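TerD domain-containing protein (Streptomyces coelicolor A3, PDB 2QZ7) is of unknown function but resembles the telluride-resistance protein TerD, a beta-sandwich protein, and carries three bound sodium ions. Local coordinates at residues K24-R29 with M93-D98; G110-Q115 with S177-F182; N117-F122 with G149-T154. All coordinates share one frame; numbering follows the deposited sequence.

Contact 1. Residues K24-R29 with M93-D98; sequences KRVDVR and MTFELD
Two neighbouring strands of one sheet of the TerD beta-sandwich pair here in antiparallel fashion, the segment axes 4.6 Å apart and 167° between their directions. Val26 with Phe95 and Val28 with Met93 are hydrogen-bonded pairs, and Asp27 with Thr94 is the non-hydrogen-bonded pair between them. The shortest rung runs from Phe95 N to Val26 O at 2.6 Å, nearly along the carbonyl axis. Val26, Val28, Phe95 and Met93 (selenomethionine) turn their side chains to the buried face, where Val28 and Met93 meet Ile46, and Met93 and Phe95 meet Ala48, of strand 44-52 in the opposing sheet. Val26 CG1, held between its own N and carbonyl carbon, lies 3.6 Å from Phe95 CB and also touches Leu97 CD1, while the Val28 side chain crosses Phe95 obliquely, its CG2 touching CE2.

Past the strand ends, Arg25 runs alongside Glu96. Its CB sits 3.2 Å from Glu96 OE1. CG, in the crowded position between N and carbonyl carbon (chi1 73°), stays near the same oxygen, and bends at chi2 and chi3 then fold the chain back, so that NH1 forms a salt bridge to Glu96 OE2 at 3.0 Å. That oxygen lies at the guanidinium edge although the two planar groups are turned 56° apart. NH1 also brushes Thr94 CG2, whose neighbour OG1 is bonded to Glu92. At the far end Asp98 N donates to a lone pair of Lys24 O at 3.2 Å, and Asp98 OD2, not bonded to that same carbonyl oxygen, crowds it at 3.0 Å, acceptor against acceptor.

Contact 2. Residues G110-Q115 with S177-F182; sequences GVAIHQ and SDPVLF. With EDO (1,2-ethanediol), chain F.
Ile113 O, at the end of strand 104-113, is gripped by Gln115 NE2 and probably by a water as a second partner. Gln115 NE2 reaches back to it over 3.0 Å in an almost straight bond that descends from above the carbonyl plane, 62° out of it. A water 2.9 Å from Ile113 O, placed to donate also to Ser177 O, probably bridges the two segments. NE2 has a second acceptor in Lys120 O, and Gln115 CG rests against CA and CB of Asp178.

Next along the chain, His114 lies flat under a proline. Pro179 CG stands over the ring centre, 3.7 Å from the centroid and 5° off the normal, a clean CH-pi contact. The ring's rotation is fixed at its edge as well: NE2 is bonded to Asp45, a sodium ligand, and ND1 meets O1 of an ethanediol, probably from the crystallisation liquor, at 2.8 Å in the ring plane. The diol's O2 accepts from Gln115 N.

The contact thus lays the first turn of helix 179-185 across one face of a five-stranded antiparallel sheet of the sandwich. Asp178 is the N-cap: its CG takes the crowded position (chi1 70°), and OD1 accepts from Leu181 N at 3.0 Å. Deeper in, Ala112 CB packs against both Pro179 and Phe182, 3.9 Å from both Pro179 CA and Phe182 CD2. With CG anti to its backbone N, Phe182 extends its ring along the strand as far as Gly110, whose CA meets the ring edge, 4.3 Å from Phe182 CZ. The same ring stands edge-to-face with Phe175.

Contact 3. Residues N117-F122 with G149-T154; sequences NGHKTF and GATAAT. With NA (sodium ion), chain E.
Phe122 is held at both ends of its main chain by quite different partners: its N donates to Ala150 O, and its O binds a sodium ion at 2.1 Å. A water, Val125 O and Thr128 OG1 also bind this ion, so Phe122 is tied at once to the metal and to the loop that leads into strand 152-160. The amide bond is long and bent, 3.2 Å with 141° at the hydrogen, yet it arrives nearly along the carbonyl axis. Thr121 CA shares the same oxygen through a CA-H...O contact of 3.1 Å.

From the backbone the Phe122 side chain, its CG anti to the carbonyl carbon (chi1 -74°), carries the ring over to the start of strand 152-160. CD2 passes 3.3 Å from Ala150 O, the ring turns its edge, at CE2, to Ala152 C, and Ala153 CB touches CE2 at 3.9 Å. Thr121 CG2 lies 3.2 Å from Gly149 O, whereas its OG1 is bonded to Ala148 O. Further out, His119 CE1 meets Thr151 CG2 at 3.7 Å, the two side chains crossing near a right angle.

Thr151 and Ala152 both face Phe175, a classic beta bulge where strand 152-160 begins beside strand 166-175. Val111 and Ile113 of strand 104-113 touch the Phe122 side chain, Phe144 stacks on its ring, and Ala152 instead touches Phe182 of helix 179-185.

How the contacts relate
Contacts 2 and 3 form one continuous region, their centres about 7 Å apart, because strands 104-113 and 152-160 are neighbours in the same sheet. Two probable hydrogen bonds join them, Thr151 OG1 with Ser177 O at 2.7 Å and Gln115 NE2 with Lys120 O at 2.8 Å, and Ile113 CD1 packs against Phe122 N at 3.3 Å. Contact 1 belongs to the other sheet, across the centre of the chain: its centre lies about 21 Å from that of contact 2 and 25 Å from that of contact 3. Contact 3 supplies a sodium ligand directly; the side chains of His114 and Met93 lie about 6 and 9 Å from sodium ions other than that one.

Contact 1. Residues K24-R29 with M93-D98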
ATOM      1  N   LYS A  24      11.313  11.748  -5.749  1.00 55.05           N
ATOM      2  CA  LYS A  24      11.822  11.170  -6.967  1.00 56.42           C
ATOM      3  C   LYS A  24      11.634   9.715  -6.914  1.00 56.75           C
ATOM      4  O   LYS A  24      11.235   9.104  -7.888  1.00 58.01           O
ATOM      5  CB  LYS A  24      13.305  11.481  -7.147  1.00 56.00           C
ATOM      6  CG  LYS A  24      13.593  12.904  -7.564  1.00 57.08           C
ATOM      7  CD  LYS A  24      15.093  13.099  -7.601  1.00 57.42           C
ATOM      8  CE  LYS A  24      15.464  14.376  -8.318  1.00 59.73           C
ATOM      9  NZ  LYS A  24      16.852  14.260  -8.856  1.00 59.68           N
ATOM     10  N   ARG A  25      11.966   9.144  -5.768  1.00 57.81           N
ATOM     11  CA  ARG A  25      11.801   7.740  -5.559  1.00 58.68           C
ATOM     12  C   ARG A  25      11.384   7.533  -4.100  1.00 58.11           C
ATOM     13  O   ARG A  25      11.752   8.321  -3.216  1.00 59.32           O
ATOM     14  CB  ARG A  25      13.060   6.966  -5.962  1.00 59.10           C
ATOM     15  CG  ARG A  25      14.275   7.082  -5.045  1.00 62.62           C
ATOM     16  CD  ARG A  25      14.208   6.018  -3.937  1.00 67.06           C
ATOM     17  NE  ARG A  25      15.526   5.419  -3.672  1.00 66.21           N
ATOM     18  CZ  ARG A  25      15.975   4.318  -4.271  1.00 67.96           C
ATOM     19  NH1 ARG A  25      15.205   3.697  -5.161  1.00 65.77           N
ATOM     20  NH2 ARG A  25      17.197   3.837  -3.986  1.00 68.23           N
ATOM     21  N   VAL A  26      10.566   6.526  -3.867  1.00 55.25           N
ATOM     22  CA  VAL A  26       9.983   6.320  -2.566  1.00 53.64           C
ATOM     23  C   VAL A  26       9.855   4.820  -2.381  1.00 51.43           C
ATOM     24  O   VAL A  26       9.751   4.086  -3.363  1.00 50.24           O
ATOM     25  CB  VAL A  26       8.602   7.058  -2.430  1.00 54.75           C
ATOM     26  CG1 VAL A  26       7.522   6.368  -3.190  1.00 53.83           C
ATOM     27  CG2 VAL A  26       8.210   7.189  -0.988  1.00 55.96           C
ATOM     28  N   ASP A  27       9.932   4.361  -1.143  1.00 49.69           N
ATOM     29  CA  ASP A  27       9.676   2.943  -0.872  1.00 48.45           C
ATOM     30  C   ASP A  27       8.765   2.758   0.322  1.00 47.40           C
ATOM     31  O   ASP A  27       8.612   3.668   1.176  1.00 46.74           O
ATOM     32  CB  ASP A  27      10.969   2.133  -0.712  1.00 48.27           C
ATOM     33  CG  ASP A  27      11.645   2.355   0.635  1.00 49.47           C
ATOM     34  OD1 ASP A  27      11.858   1.383   1.383  1.00 50.28           O
ATOM     35  OD2 ASP A  27      12.001   3.502   0.944  1.00 48.26           O
ATOM     36  N   VAL A  28       8.119   1.591   0.332  1.00 45.33           N
ATOM     37  CA  VAL A  28       7.200   1.217   1.353  1.00 44.04           C
ATOM     38  C   VAL A  28       7.666  -0.151   1.845  1.00 44.54           C
ATOM     39  O   VAL A  28       7.859  -1.078   1.060  1.00 44.16           O
ATOM     40  CB  VAL A  28       5.765   1.134   0.796  1.00 46.33           C
ATOM     41  CG1 VAL A  28       4.770   0.700   1.883  1.00 42.83           C
ATOM     42  CG2 VAL A  28       5.352   2.494   0.198  1.00 43.05           C
ATOM     43  N   ARG A  29       7.888  -0.265   3.144  1.00 44.00           N
ATOM     44  CA  ARG A  29       8.300  -1.566   3.731  1.00 44.43           C
ATOM     45  C   ARG A  29       7.277  -1.964   4.762  1.00 43.85           C
ATOM     46  O   ARG A  29       6.777  -1.103   5.521  1.00 43.49           O
ATOM     47  CB  ARG A  29       9.682  -1.442   4.399  1.00 44.17           C
ATOM     48  CG  ARG A  29      10.851  -1.297   3.427  1.00 45.93           C
ATOM     49  CD  ARG A  29      12.144  -0.870   4.182  1.00 47.23           C
ATOM     50  NE  ARG A  29      12.017   0.542   4.547  1.00 45.86           N
ATOM     51  CZ  ARG A  29      12.840   1.214   5.346  1.00 49.36           C
ATOM     52  NH1 ARG A  29      13.873   0.613   5.891  1.00 48.59           N
ATOM     53  NH2 ARG A  29      12.633   2.507   5.583  1.00 48.78           N
HETATM   54  N   MSE A  93       7.997  -2.349  -1.456  1.00 42.45           N
HETATM   55  CA  MSE A  93       7.670  -1.874  -2.779  1.00 42.20           C
HETATM   56  C   MSE A  93       8.380  -0.539  -2.973  1.00 42.56           C
HETATM   57  O   MSE A  93       8.205   0.401  -2.169  1.00 40.72           O
HETATM   58  CB  MSE A  93       6.134  -1.662  -2.896  1.00 43.88           C
HETATM   59  CG  MSE A  93       5.689  -1.307  -4.348  1.00 40.54           C
HETATM   60 SE   MSE A  93       3.796  -1.125  -4.560  0.80 47.05          SE
HETATM   61  CE  MSE A  93       3.358  -2.987  -4.387  1.00 39.48           C
ATOM     62  N   THR A  94       9.179  -0.451  -4.035  1.00 42.69           N
ATOM     63  CA  THR A  94       9.861   0.813  -4.395  1.00 43.87           C
ATOM     64  C   THR A  94       9.237   1.509  -5.626  1.00 43.99           C
ATOM     65  O   THR A  94       9.044   0.879  -6.654  1.00 44.73           O
ATOM     66  CB  THR A  94      11.346   0.521  -4.620  1.00 43.95           C
ATOM     67  OG1 THR A  94      11.904  -0.030  -3.420  1.00 44.84           O
ATOM     68  CG2 THR A  94      12.156   1.779  -5.055  1.00 46.11           C
ATOM     69  N   PHE A  95       9.003   2.822  -5.546  1.00 43.94           N
ATOM     70  CA  PHE A  95       8.444   3.588  -6.653  1.00 44.49           C
ATOM     71  C   PHE A  95       9.442   4.578  -7.178  1.00 45.51           C
ATOM     72  O   PHE A  95       9.992   5.368  -6.404  1.00 46.27           O
ATOM     73  CB  PHE A  95       7.204   4.428  -6.236  1.00 42.40           C
ATOM     74  CG  PHE A  95       6.140   3.648  -5.506  1.00 44.39           C
ATOM     75  CD1 PHE A  95       4.873   3.491  -6.086  1.00 43.91           C
ATOM     76  CD2 PHE A  95       6.385   3.075  -4.256  1.00 43.57           C
ATOM     77  CE1 PHE A  95       3.887   2.793  -5.432  1.00 43.64           C
ATOM     78  CE2 PHE A  95       5.373   2.363  -3.584  1.00 41.31           C
ATOM     79  CZ  PHE A  95       4.126   2.249  -4.189  1.00 42.93           C
ATOM     80  N   GLU A  96       9.641   4.568  -8.491  1.00 44.90           N
ATOM     81  CA  GLU A  96      10.453   5.566  -9.124  1.00 45.97           C
ATOM     82  C   GLU A  96       9.426   6.491  -9.718  1.00 45.43           C
ATOM     83  O   GLU A  96       9.133   6.414 -10.905  1.00 45.63           O
ATOM     84  CB  GLU A  96      11.365   4.958 -10.202  1.00 45.37           C
ATOM     85  CG  GLU A  96      12.369   3.890  -9.720  1.00 50.60           C
ATOM     86  CD  GLU A  96      13.376   4.386  -8.664  1.00 56.38           C
ATOM     87  OE1 GLU A  96      13.815   5.569  -8.705  1.00 58.58           O
ATOM     88  OE2 GLU A  96      13.746   3.568  -7.781  1.00 60.07           O
ATOM     89  N   LEU A  97       8.857   7.334  -8.859  1.00 46.21           N
ATOM     90  CA  LEU A  97       7.800   8.306  -9.206  1.00 46.26           C
ATOM     91  C   LEU A  97       8.159   9.198 -10.405  1.00 46.62           C
ATOM     92  O   LEU A  97       7.343   9.430 -11.294  1.00 46.29           O
ATOM     93  CB  LEU A  97       7.461   9.151  -7.967  1.00 45.77           C
ATOM     94  CG  LEU A  97       6.899   8.341  -6.764  1.00 45.27           C
ATOM     95  CD1 LEU A  97       6.658   9.243  -5.569  1.00 43.06           C
ATOM     96  CD2 LEU A  97       5.631   7.639  -7.105  1.00 45.45           C
ATOM     97  N   ASP A  98       9.402   9.649 -10.440  1.00 48.02           N
ATOM     98  CA  ASP A  98       9.875  10.548 -11.488  1.00 49.41           C
ATOM     99  C   ASP A  98       9.859   9.903 -12.873  1.00 49.76           C
ATOM    100  O   ASP A  98       9.892  10.596 -13.864  1.00 50.22           O
ATOM    101  CB  ASP A  98      11.257  11.104 -11.133  1.00 50.28           C
ATOM    102  CG  ASP A  98      12.353  10.024 -11.037  1.00 52.50           C
ATOM    103  OD1 ASP A  98      13.525  10.408 -11.250  1.00 56.59           O
ATOM    104  OD2 ASP A  98      12.087   8.830 -10.709  1.00 53.94           O
TER

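Contact 2. Residues G110-Q115 with S177-F182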
ATOM      1  N   GLY A 110      -1.359   0.994  -0.089  1.00 41.29           N
ATOM      2  CA  GLY A 110      -1.982   0.500   1.123  1.00 40.46           C
ATOM      3  C   GLY A 110      -1.549  -0.935   1.413  1.00 41.79           C
ATOM      4  O   GLY A 110      -0.630  -1.484   0.756  1.00 41.22           O
ATOM      5  N   VAL A 111      -2.176  -1.510   2.415  1.00 41.46           N
ATOM      6  CA  VAL A 111      -1.866  -2.839   2.871  1.00 41.84           C
ATOM      7  C   VAL A 111      -3.182  -3.568   3.052  1.00 42.47           C
ATOM      8  O   VAL A 111      -4.130  -3.058   3.671  1.00 43.03           O
ATOM      9  CB  VAL A 111      -1.014  -2.821   4.170  1.00 42.25           C
ATOM     10  CG1 VAL A 111      -0.860  -4.245   4.781  1.00 40.33           C
ATOM     11  CG2 VAL A 111       0.394  -2.209   3.914  1.00 40.97           C
ATOM     12  N   ALA A 112      -3.249  -4.770   2.493  1.00 42.94           N
ATOM     13  CA  ALA A 112      -4.440  -5.608   2.610  1.00 42.65           C
ATOM     14  C   ALA A 112      -4.157  -6.952   3.300  1.00 42.34           C
ATOM     15  O   ALA A 112      -3.123  -7.576   3.049  1.00 42.46           O
ATOM     16  CB  ALA A 112      -5.074  -5.841   1.222  1.00 42.22           C
ATOM     17  N   ILE A 113      -5.084  -7.383   4.151  1.00 41.93           N
ATOM     18  CA  ILE A 113      -5.006  -8.698   4.795  1.00 42.22           C
ATOM     19  C   ILE A 113      -5.868  -9.670   4.021  1.00 42.85           C
ATOM     20  O   ILE A 113      -7.030  -9.368   3.737  1.00 44.50           O
ATOM     21  CB  ILE A 113      -5.461  -8.635   6.295  1.00 42.32           C
ATOM     22  CG1 ILE A 113      -4.682  -7.524   7.030  1.00 44.07           C
ATOM     23  CG2 ILE A 113      -5.288  -9.989   6.990  1.00 40.05           C
ATOM     24  CD1 ILE A 113      -5.319  -7.124   8.369  1.00 41.92           C
ATOM     25  N   HIS A 114      -5.325 -10.838   3.679  1.00 43.24           N
ATOM     26  CA  HIS A 114      -6.155 -11.911   3.091  1.00 44.46           C
ATOM     27  C   HIS A 114      -7.239 -12.424   4.023  1.00 44.97           C
ATOM     28  O   HIS A 114      -7.045 -12.565   5.249  1.00 44.39           O
ATOM     29  CB  HIS A 114      -5.307 -13.015   2.464  1.00 44.05           C
ATOM     30  CG  HIS A 114      -4.566 -12.529   1.249  1.00 45.00           C
ATOM     31  ND1 HIS A 114      -4.820 -12.991  -0.020  1.00 47.11           N
ATOM     32  CD2 HIS A 114      -3.608 -11.585   1.118  1.00 42.29           C
ATOM     33  CE1 HIS A 114      -4.031 -12.377  -0.879  1.00 47.54           C
ATOM     34  NE2 HIS A 114      -3.292 -11.510  -0.214  1.00 46.47           N
ATOM     35  N   GLN A 115      -8.405 -12.673   3.433  1.00 46.40           N
ATOM     36  CA  GLN A 115      -9.599 -12.938   4.208  1.00 47.22           C
ATOM     37  C   GLN A 115     -10.098 -14.371   4.044  1.00 48.90           C
ATOM     38  O   GLN A 115     -11.139 -14.725   4.590  1.00 49.44           O
ATOM     39  CB  GLN A 115     -10.704 -11.948   3.809  1.00 47.68           C
ATOM     40  CG  GLN A 115     -10.410 -10.494   4.135  1.00 44.30           C
ATOM     41  CD  GLN A 115     -10.177 -10.248   5.623  1.00 42.42           C
ATOM     42  OE1 GLN A 115     -11.035 -10.530   6.447  1.00 44.01           O
ATOM     43  NE2 GLN A 115      -9.021  -9.666   5.963  1.00 40.92           N
ATOM     44  N   SER A 177     -12.905  -4.609   2.907  1.00 45.88           N
ATOM     45  CA  SER A 177     -12.918  -5.460   1.741  1.00 45.02           C
ATOM     46  C   SER A 177     -11.735  -6.460   1.723  1.00 45.63           C
ATOM     47  O   SER A 177     -10.754  -6.306   2.481  1.00 45.06           O
ATOM     48  CB  SER A 177     -12.912  -4.557   0.491  1.00 45.12           C
ATOM     49  OG  SER A 177     -11.935  -3.515   0.589  1.00 42.65           O
ATOM     50  N   ASP A 178     -11.849  -7.502   0.901  1.00 45.36           N
ATOM     51  CA  ASP A 178     -10.705  -8.391   0.647  1.00 46.25           C
ATOM     52  C   ASP A 178      -9.717  -7.717  -0.307  1.00 44.89           C
ATOM     53  O   ASP A 178     -10.015  -6.650  -0.822  1.00 43.77           O
ATOM     54  CB  ASP A 178     -11.130  -9.802   0.172  1.00 47.77           C
ATOM     55  CG  ASP A 178     -11.724  -9.836  -1.232  1.00 51.81           C
ATOM     56  OD1 ASP A 178     -11.578  -8.888  -2.022  1.00 53.89           O
ATOM     57  OD2 ASP A 178     -12.351 -10.886  -1.549  1.00 59.83           O
ATOM     58  N   PRO A 179      -8.509  -8.304  -0.479  1.00 44.03           N
ATOM     59  CA  PRO A 179      -7.483  -7.622  -1.295  1.00 42.37           C
ATOM     60  C   PRO A 179      -7.923  -7.188  -2.693  1.00 42.21           C
ATOM     61  O   PRO A 179      -7.579  -6.087  -3.115  1.00 41.95           O
ATOM     62  CB  PRO A 179      -6.349  -8.656  -1.370  1.00 42.78           C
ATOM     63  CG  PRO A 179      -6.463  -9.422  -0.053  1.00 42.26           C
ATOM     64  CD  PRO A 179      -7.999  -9.565   0.113  1.00 43.50           C
ATOM     65  N   VAL A 180      -8.645  -8.033  -3.418  1.00 41.44           N
ATOM     66  CA  VAL A 180      -9.016  -7.726  -4.806  1.00 43.33           C
ATOM     67  C   VAL A 180     -10.065  -6.568  -4.836  1.00 42.70           C
ATOM     68  O   VAL A 180      -9.958  -5.601  -5.606  1.00 42.05           O
ATOM     69  CB  VAL A 180      -9.594  -8.971  -5.545  1.00 44.71           C
ATOM     70  CG1 VAL A 180      -9.953  -8.590  -6.992  1.00 46.12           C
ATOM     71  CG2 VAL A 180      -8.563 -10.153  -5.559  1.00 47.59           C
ATOM     72  N   LEU A 181     -11.071  -6.682  -3.974  1.00 42.05           N
ATOM     73  CA  LEU A 181     -12.064  -5.619  -3.868  1.00 40.93           C
ATOM     74  C   LEU A 181     -11.438  -4.284  -3.408  1.00 40.88           C
ATOM     75  O   LEU A 181     -11.783  -3.195  -3.944  1.00 40.18           O
ATOM     76  CB  LEU A 181     -13.221  -6.040  -2.968  1.00 40.35           C
ATOM     77  CG  LEU A 181     -14.420  -5.088  -3.002  1.00 39.62           C
ATOM     78  CD1 LEU A 181     -14.989  -4.917  -4.470  1.00 42.28           C
ATOM     79  CD2 LEU A 181     -15.538  -5.511  -2.049  1.00 44.16           C
ATOM     80  N   PHE A 182     -10.532  -4.362  -2.428  1.00 40.78           N
ATOM     81  CA  PHE A 182      -9.809  -3.182  -1.893  1.00 41.16           C
ATOM     82  C   PHE A 182      -9.146  -2.398  -3.011  1.00 42.79           C
ATOM     83  O   PHE A 182      -9.250  -1.164  -3.075  1.00 42.77           O
ATOM     84  CB  PHE A 182      -8.743  -3.636  -0.886  1.00 41.32           C
ATOM     85  CG  PHE A 182      -7.834  -2.545  -0.379  1.00 40.34           C
ATOM     86  CD1 PHE A 182      -8.354  -1.428   0.298  1.00 41.85           C
ATOM     87  CD2 PHE A 182      -6.454  -2.640  -0.580  1.00 39.29           C
ATOM     88  CE1 PHE A 182      -7.505  -0.443   0.794  1.00 40.19           C
ATOM     89  CE2 PHE A 182      -5.590  -1.686  -0.078  1.00 40.20           C
ATOM     90  CZ  PHE A 182      -6.107  -0.576   0.633  1.00 36.79           C
TER
HETATM   91  C1  EDO F 196      -8.109 -13.879  -0.931  1.00 49.60           C
HETATM   92  O1  EDO F 196      -6.885 -14.619  -0.987  1.00 52.77           O
HETATM   93  C2  EDO F 196      -8.097 -13.296   0.448  1.00 44.15           C
HETATM   94  O2  EDO F 196      -9.257 -12.527   0.676  1.00 43.16           O
HETATM   95  O   HOH W   1      -8.124  -7.016   2.362  1.00 32.78           O

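Contact 3. Residues N117-F122 with G149-T154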
ATOM      1  N   ASN A 117      -9.186 -17.231   5.178  1.00 53.53           N
ATOM      2  CA  ASN A 117      -9.262 -18.062   6.366  1.00 53.90           C
ATOM      3  C   ASN A 117     -10.156 -17.440   7.441  1.00 53.38           C
ATOM      4  O   ASN A 117      -9.990 -17.716   8.617  1.00 53.98           O
ATOM      5  CB  ASN A 117      -7.854 -18.337   6.894  1.00 54.42           C
ATOM      6  CG  ASN A 117      -6.969 -19.031   5.861  1.00 55.29           C
ATOM      7  OD1 ASN A 117      -7.337 -20.077   5.314  1.00 56.72           O
ATOM      8  ND2 ASN A 117      -5.791 -18.455   5.602  1.00 54.93           N
ATOM      9  N   GLY A 118     -11.104 -16.603   7.020  1.00 52.66           N
ATOM     10  CA  GLY A 118     -12.007 -15.910   7.941  1.00 51.47           C
ATOM     11  C   GLY A 118     -11.713 -14.420   8.094  1.00 50.15           C
ATOM     12  O   GLY A 118     -10.613 -13.952   7.744  1.00 50.11           O
ATOM     13  N   HIS A 119     -12.698 -13.690   8.633  1.00 48.85           N
ATOM     14  CA  HIS A 119     -12.606 -12.237   8.861  1.00 48.29           C
ATOM     15  C   HIS A 119     -11.402 -11.840   9.726  1.00 47.94           C
ATOM     16  O   HIS A 119     -11.357 -12.158  10.915  1.00 47.40           O
ATOM     17  CB  HIS A 119     -13.922 -11.682   9.449  1.00 48.43           C
ATOM     18  CG  HIS A 119     -13.869 -10.225   9.823  1.00 47.73           C
ATOM     19  ND1 HIS A 119     -13.812  -9.209   8.888  1.00 48.30           N
ATOM     20  CD2 HIS A 119     -13.872  -9.619  11.034  1.00 47.12           C
ATOM     21  CE1 HIS A 119     -13.780  -8.042   9.507  1.00 46.39           C
ATOM     22  NE2 HIS A 119     -13.815  -8.265  10.811  1.00 48.79           N
ATOM     23  N   LYS A 120     -10.436 -11.137   9.126  1.00 46.98           N
ATOM     24  CA  LYS A 120      -9.186 -10.839   9.834  1.00 46.56           C
ATOM     25  C   LYS A 120      -8.758  -9.367   9.688  1.00 46.35           C
ATOM     26  O   LYS A 120      -8.661  -8.837   8.584  1.00 45.34           O
ATOM     27  CB  LYS A 120      -8.097 -11.805   9.365  1.00 46.42           C
ATOM     28  CG  LYS A 120      -6.795 -11.776  10.142  1.00 47.11           C
ATOM     29  CD  LYS A 120      -5.698 -12.563   9.409  1.00 45.91           C
ATOM     30  CE  LYS A 120      -5.874 -14.082   9.618  1.00 44.45           C
ATOM     31  NZ  LYS A 120      -4.818 -14.879   8.881  1.00 42.76           N
ATOM     32  N   THR A 121      -8.522  -8.712  10.821  1.00 46.21           N
ATOM     33  CA  THR A 121      -8.207  -7.281  10.837  1.00 45.68           C
ATOM     34  C   THR A 121      -6.759  -7.057  11.317  1.00 44.99           C
ATOM     35  O   THR A 121      -6.080  -8.003  11.715  1.00 44.48           O
ATOM     36  CB  THR A 121      -9.173  -6.525  11.749  1.00 45.40           C
ATOM     37  OG1 THR A 121      -8.904  -6.886  13.107  1.00 46.64           O
ATOM     38  CG2 THR A 121     -10.655  -6.862  11.425  1.00 47.54           C
ATOM     39  N   PHE A 122      -6.306  -5.802  11.283  1.00 44.28           N
ATOM     40  CA  PHE A 122      -4.967  -5.418  11.730  1.00 44.09           C
ATOM     41  C   PHE A 122      -4.751  -5.688  13.213  1.00 44.90           C
ATOM     42  O   PHE A 122      -3.603  -5.933  13.645  1.00 44.54           O
ATOM     43  CB  PHE A 122      -4.667  -3.949  11.384  1.00 42.83           C
ATOM     44  CG  PHE A 122      -4.408  -3.724   9.920  1.00 42.72           C
ATOM     45  CD1 PHE A 122      -3.152  -3.977   9.378  1.00 39.25           C
ATOM     46  CD2 PHE A 122      -5.426  -3.269   9.073  1.00 39.90           C
ATOM     47  CE1 PHE A 122      -2.918  -3.793   8.000  1.00 41.31           C
ATOM     48  CE2 PHE A 122      -5.223  -3.080   7.723  1.00 41.70           C
ATOM     49  CZ  PHE A 122      -3.939  -3.328   7.163  1.00 41.71           C
ATOM     50  N   GLY A 149      -9.746  -2.225  13.386  1.00 44.97           N
ATOM     51  CA  GLY A 149     -10.891  -2.996  12.885  1.00 43.75           C
ATOM     52  C   GLY A 149     -10.947  -3.288  11.382  1.00 43.59           C
ATOM     53  O   GLY A 149     -11.852  -3.976  10.920  1.00 42.97           O
ATOM     54  N   ALA A 150      -9.970  -2.796  10.618  1.00 43.24           N
ATOM     55  CA  ALA A 150     -10.004  -2.870   9.158  1.00 42.30           C
ATOM     56  C   ALA A 150      -9.358  -4.141   8.625  1.00 42.10           C
ATOM     57  O   ALA A 150      -8.421  -4.655   9.217  1.00 40.96           O
ATOM     58  CB  ALA A 150      -9.314  -1.629   8.534  1.00 42.27           C
ATOM     59  N   THR A 151      -9.831  -4.604   7.467  1.00 42.01           N
ATOM     60  CA  THR A 151      -9.228  -5.743   6.763  1.00 41.50           C
ATOM     61  C   THR A 151      -8.132  -5.273   5.798  1.00 42.20           C
ATOM     62  O   THR A 151      -7.243  -6.023   5.383  1.00 41.02           O
ATOM     63  CB  THR A 151     -10.287  -6.439   5.957  1.00 42.41           C
ATOM     64  OG1 THR A 151     -10.867  -5.498   5.044  1.00 41.81           O
ATOM     65  CG2 THR A 151     -11.382  -7.022   6.906  1.00 40.07           C
ATOM     66  N   ALA A 152      -8.205  -4.001   5.457  1.00 41.89           N
ATOM     67  CA  ALA A 152      -7.280  -3.399   4.528  1.00 42.70           C
ATOM     68  C   ALA A 152      -7.215  -1.904   4.850  1.00 42.50           C
ATOM     69  O   ALA A 152      -8.138  -1.368   5.483  1.00 43.04           O
ATOM     70  CB  ALA A 152      -7.724  -3.657   3.066  1.00 42.18           C
ATOM     71  N   ALA A 153      -6.133  -1.247   4.446  1.00 42.60           N
ATOM     72  CA  ALA A 153      -5.951   0.198   4.697  1.00 43.06           C
ATOM     73  C   ALA A 153      -5.060   0.889   3.689  1.00 43.22           C
ATOM     74  O   ALA A 153      -3.989   0.387   3.355  1.00 43.95           O
ATOM     75  CB  ALA A 153      -5.394   0.438   6.107  1.00 42.83           C
ATOM     76  N   THR A 154      -5.445   2.085   3.251  1.00 43.13           N
ATOM     77  CA  THR A 154      -4.479   2.924   2.498  1.00 43.04           C
ATOM     78  C   THR A 154      -3.523   3.483   3.542  1.00 43.56           C
ATOM     79  O   THR A 154      -3.917   3.596   4.722  1.00 42.51           O
ATOM     80  CB  THR A 154      -5.177   4.070   1.735  1.00 42.26           C
ATOM     81  OG1 THR A 154      -6.014   4.801   2.640  1.00 43.49           O
ATOM     82  CG2 THR A 154      -6.038   3.477   0.646  1.00 42.00           C
TER
HETATM   83 NA    NA E 195      -1.716  -5.235  14.379  1.00 52.95          NA
HETATM   84  O   HOH W   2      -2.502  -3.195  14.537  1.00 43.38           O